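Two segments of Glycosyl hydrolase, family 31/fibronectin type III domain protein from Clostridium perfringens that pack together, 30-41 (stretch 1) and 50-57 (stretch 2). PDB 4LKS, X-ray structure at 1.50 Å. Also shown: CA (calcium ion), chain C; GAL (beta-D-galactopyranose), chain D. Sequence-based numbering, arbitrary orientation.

Stretch 1, residues 30-41: YATSEADRDYKE
Stretch 2 50-57: TIWHSAYQ

Stretch 1 (30-41) runs in from a strand ending at Tyr30-Ala31, bends through a type II' turn and closes in a 3-10 segment at Lys40-Glu41; stretch 2 (50-57) is extended from Thr50 to Ala55, with strand at Trp52-His53, and leaves that form at Tyr56 (-135/29). CA atoms pair as Glu34-Ser54 (4.4 Å), Ala35-Ala55 (4.7 Å) and Asp38-Trp52 (4.6 Å): numbering rises together over the first two pairs, and after the turn the nearest partner steps back to Trp52. In all, 559 Å² is buried, both sides summed. At Ala31 (phi/psi -147/153) CB points toward stretch 2 and lies 3.9 Å from Trp52 CE2, an apolar contact. Thr32 (-57/-43) turns the chain into extended Ser33 (-160/167), which bonds through backbone and side chain: its O accepts from Trp52 NE1 (2.9 Å), near the plane of the indole (chi1 t, chi2 60°), and its OG, chi1 p, accepts from Ala55 N at 2.9 Å and 173°, almost linear. Glu34 (-143/140) directs CB away; its CA makes a CA-H...O contact with His53 O (3.3 Å), while its m, t side chain carries OE2 back to Lys40 N (2.8 Å), linking Glu34 to the start of the 3-10 segment across the turn. Ala35 N (-112/147 at this residue) donates to the same His53 O (2.8 Å), and Ala35 CB packs on Tyr56 CE2 (3.5 Å). The type II' turn spans Ala35 to Asp38, with Asp36 at 56/-130 and Arg37 at -108/21, and is closed by Asp38 N to Ala35 O (2.9 Å). From the turn, Asp36 (chi1 m) points CB toward stretch 2, and its OD2 accepts from Tyr56 OH (2.7 Å), OD2 lying at the ring edge, near its plane; Tyr56 has chi1 p and chi2 87°. Arg37 (chi1 m) directs CB away. Asp38 (-90/67, chi1 m) brings the chain back: its O accepts from His53 N (3.0 Å, 158°) and also receives Trp52 CA in a CA-H...O contact (3.3 Å). Asp38 CG approaches Ile51 CG1 (3.6 Å; Ile51 chi1 p, chi2 t), and one water bridges the pair, donating to Asp38 OD1 (2.7 Å) and accepting from Ile51 N (3.0 Å). Tyr39 (-74/158, chi1 m) directs CB away, but its O meets Trp52 CA at 3.5 Å. Lys40 (-55/-35, chi1 p) sets its CA 3.7 Å from Trp52 CD1, and its NZ forms a salt bridge with Glu41 OE2 (2.9 Å). On stretch 2, His53 (chi1 t, chi2 -62°) donates from ND1 to Ser54 O (2.7 Å), leaving NE2 to hydrogen-bond galactose O4 (2.7 Å); galactose C6 lies over one face of Tyr56, 3.5 Å from CD1. Thr50 binds calcium through O (2.6 Å) and OG1 (2.5 Å).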

# COMPACT_ATOMS: atom_id res chain seq x y z
N TYR A 30 -6.43 -7.34 -7.32
CA TYR A 30 -6.95 -6.28 -8.17
C TYR A 30 -6.16 -4.99 -7.99
O TYR A 30 -5.68 -4.70 -6.90
CB TYR A 30 -8.43 -6.02 -7.84
CG TYR A 30 -9.01 -4.81 -8.52
CD1 TYR A 30 -9.56 -4.90 -9.80
CD2 TYR A 30 -9.01 -3.58 -7.90
CE1 TYR A 30 -10.09 -3.78 -10.42
CE2 TYR A 30 -9.52 -2.46 -8.51
CZ TYR A 30 -10.06 -2.57 -9.76
OH TYR A 30 -10.58 -1.44 -10.36
N ALA A 31 -6.02 -4.22 -9.06
CA ALA A 31 -5.58 -2.84 -8.96
C ALA A 31 -6.25 -2.04 -10.05
O ALA A 31 -6.61 -2.58 -11.10
CB ALA A 31 -4.06 -2.75 -9.09
N THR A 32 -6.42 -0.75 -9.81
CA THR A 32 -7.10 0.12 -10.77
C THR A 32 -6.41 0.06 -12.13
O THR A 32 -7.06 -0.02 -13.18
CB THR A 32 -7.07 1.56 -10.29
OG1 THR A 32 -7.56 1.63 -8.94
CG2 THR A 32 -7.93 2.43 -11.19
N SER A 33 -5.08 0.09 -12.09
CA SER A 33 -4.29 -0.00 -13.31
C SER A 33 -2.88 -0.44 -12.95
O SER A 33 -2.50 -0.44 -11.77
CB SER A 33 -4.28 1.33 -14.05
OG SER A 33 -3.70 2.36 -13.28
N GLU A 34 -2.12 -0.82 -13.97
CA GLU A 34 -0.74 -1.27 -13.82
C GLU A 34 0.04 -0.75 -15.02
O GLU A 34 -0.47 -0.74 -16.14
CB GLU A 34 -0.68 -2.80 -13.79
CG GLU A 34 -1.42 -3.45 -12.62
CD GLU A 34 -1.71 -4.92 -12.87
OE1 GLU A 34 -2.62 -5.22 -13.67
OE2 GLU A 34 -1.01 -5.78 -12.29
N ALA A 35 1.27 -0.30 -14.78
CA ALA A 35 2.13 0.20 -15.85
C ALA A 35 3.29 -0.75 -16.08
O ALA A 35 3.79 -1.35 -15.13
CB ALA A 35 2.66 1.56 -15.51
N ASP A 36 3.73 -0.84 -17.33
CA ASP A 36 4.99 -1.51 -17.64
C ASP A 36 4.99 -2.95 -17.11
O ASP A 36 4.03 -3.68 -17.36
CB ASP A 36 6.16 -0.69 -17.09
CG ASP A 36 6.14 0.74 -17.59
OD1 ASP A 36 5.70 0.95 -18.74
OD2 ASP A 36 6.57 1.65 -16.84
N ARG A 37 6.03 -3.35 -16.39
CA ARG A 37 6.01 -4.67 -15.74
C ARG A 37 5.85 -4.54 -14.23
O ARG A 37 6.16 -5.45 -13.46
CB ARG A 37 7.26 -5.48 -16.07
CG ARG A 37 7.41 -5.76 -17.56
CD ARG A 37 8.59 -6.67 -17.84
NE ARG A 37 8.96 -6.64 -19.25
CZ ARG A 37 9.72 -5.69 -19.79
NH1 ARG A 37 10.20 -4.71 -19.03
NH2 ARG A 37 10.00 -5.72 -21.09
N ASP A 38 5.32 -3.39 -13.82
CA ASP A 38 5.13 -3.09 -12.40
C ASP A 38 3.76 -3.56 -11.92
O ASP A 38 2.89 -2.76 -11.54
CB ASP A 38 5.37 -1.61 -12.15
CG ASP A 38 6.80 -1.20 -12.46
OD1 ASP A 38 7.70 -2.07 -12.46
OD2 ASP A 38 7.03 0.00 -12.69
N TYR A 39 3.60 -4.88 -11.92
CA TYR A 39 2.32 -5.52 -11.69
C TYR A 39 1.89 -5.45 -10.23
O TYR A 39 2.71 -5.29 -9.33
CB TYR A 39 2.38 -6.98 -12.14
CG TYR A 39 2.84 -7.15 -13.57
CD1 TYR A 39 2.15 -6.55 -14.62
CD2 TYR A 39 3.96 -7.91 -13.88
CE1 TYR A 39 2.57 -6.69 -15.93
CE2 TYR A 39 4.38 -8.07 -15.19
CZ TYR A 39 3.67 -7.45 -16.20
OH TYR A 39 4.08 -7.59 -17.51
N LYS A 40 0.58 -5.58 -10.01
CA LYS A 40 0.01 -5.54 -8.67
C LYS A 40 0.66 -6.55 -7.71
O LYS A 40 0.85 -6.26 -6.52
CB LYS A 40 -1.51 -5.72 -8.73
CG LYS A 40 -1.98 -7.06 -9.28
CD LYS A 40 -3.49 -7.01 -9.56
CE LYS A 40 -4.06 -8.39 -9.82
NZ LYS A 40 -3.56 -9.00 -11.10
N GLU A 41 1.04 -7.72 -8.22
CA GLU A 41 1.61 -8.77 -7.37
C GLU A 41 2.92 -8.32 -6.73
O GLU A 41 3.30 -8.77 -5.62
CB GLU A 41 1.82 -10.05 -8.18
CG GLU A 41 0.53 -10.75 -8.66
CD GLU A 41 -0.11 -10.13 -9.91
OE1 GLU A 41 0.52 -9.29 -10.60
OE2 GLU A 41 -1.27 -10.50 -10.21
N THR A 50 10.95 -4.70 -6.35
CA THR A 50 9.87 -4.76 -7.31
C THR A 50 8.75 -3.85 -6.84
O THR A 50 8.55 -3.67 -5.64
CB THR A 50 9.32 -6.19 -7.46
OG1 THR A 50 8.82 -6.62 -6.19
CG2 THR A 50 10.43 -7.16 -7.92
N ILE A 51 8.02 -3.26 -7.78
CA ILE A 51 6.93 -2.37 -7.40
C ILE A 51 5.67 -2.61 -8.20
O ILE A 51 5.73 -3.06 -9.35
CB ILE A 51 7.30 -0.88 -7.57
CG1 ILE A 51 7.55 -0.54 -9.05
CG2 ILE A 51 8.50 -0.51 -6.71
CD1 ILE A 51 7.76 0.94 -9.30
N TRP A 52 4.53 -2.32 -7.58
CA TRP A 52 3.32 -2.04 -8.34
C TRP A 52 3.37 -0.56 -8.69
O TRP A 52 3.74 0.26 -7.84
CB TRP A 52 2.07 -2.34 -7.52
CG TRP A 52 0.84 -1.71 -8.10
CD1 TRP A 52 0.31 -1.93 -9.34
CD2 TRP A 52 -0.02 -0.74 -7.48
NE1 TRP A 52 -0.81 -1.17 -9.53
CE2 TRP A 52 -1.04 -0.43 -8.40
CE3 TRP A 52 -0.03 -0.11 -6.23
CZ2 TRP A 52 -2.07 0.49 -8.12
CZ3 TRP A 52 -1.06 0.80 -5.94
CH2 TRP A 52 -2.05 1.09 -6.89
N HIS A 53 2.99 -0.21 -9.92
CA HIS A 53 2.91 1.18 -10.34
C HIS A 53 1.66 1.32 -11.19
O HIS A 53 1.42 0.50 -12.08
CB HIS A 53 4.15 1.55 -11.17
CG HIS A 53 4.38 3.02 -11.35
ND1 HIS A 53 3.49 3.86 -12.00
CD2 HIS A 53 5.44 3.80 -11.00
CE1 HIS A 53 3.98 5.09 -12.02
NE2 HIS A 53 5.16 5.08 -11.43
N SER A 54 0.84 2.32 -10.90
CA SER A 54 -0.39 2.53 -11.66
C SER A 54 -0.05 3.20 -13.00
O SER A 54 1.08 3.67 -13.20
CB SER A 54 -1.41 3.34 -10.84
OG SER A 54 -0.99 4.67 -10.58
N ALA A 55 -1.02 3.23 -13.90
CA ALA A 55 -0.79 3.78 -15.24
C ALA A 55 -0.48 5.27 -15.18
O ALA A 55 -0.95 5.99 -14.29
CB ALA A 55 -1.99 3.51 -16.14
N TYR A 56 0.34 5.76 -16.12
CA TYR A 56 0.81 7.14 -16.06
C TYR A 56 0.73 7.87 -17.40
O TYR A 56 1.50 8.79 -17.66
CB TYR A 56 2.22 7.23 -15.48
CG TYR A 56 3.28 6.39 -16.16
CD1 TYR A 56 3.98 6.87 -17.26
CD2 TYR A 56 3.60 5.13 -15.69
CE1 TYR A 56 4.97 6.12 -17.87
CE2 TYR A 56 4.57 4.36 -16.29
CZ TYR A 56 5.25 4.86 -17.38
OH TYR A 56 6.22 4.08 -17.96
N GLN A 57 -0.22 7.46 -18.23
CA GLN A 57 -0.52 8.20 -19.44
C GLN A 57 -1.20 9.52 -19.08
O GLN A 57 -1.70 9.68 -17.97
CB GLN A 57 -1.36 7.37 -20.40
CG GLN A 57 -0.62 6.14 -20.90
CD GLN A 57 0.82 6.46 -21.29
OE1 GLN A 57 1.07 7.37 -22.09
NE2 GLN A 57 1.77 5.73 -20.71
CA CA C . 7.84 -5.67 -4.16
C1 GAL D . 9.47 7.00 -15.21
C2 GAL D . 9.46 5.78 -14.28
C3 GAL D . 8.14 5.03 -14.38
C4 GAL D . 6.99 6.00 -14.07
C5 GAL D . 7.06 7.17 -15.02
C6 GAL D . 6.03 8.27 -14.74
O1 GAL D . 10.63 7.76 -15.04
O2 GAL D . 10.50 4.84 -14.58
O3 GAL D . 8.09 3.97 -13.43
O4 GAL D . 7.12 6.50 -12.73
O5 GAL D . 8.34 7.83 -14.93
O6 GAL D . 6.09 9.31 -15.71
O HOH W 1 8.97 -3.56 -10.59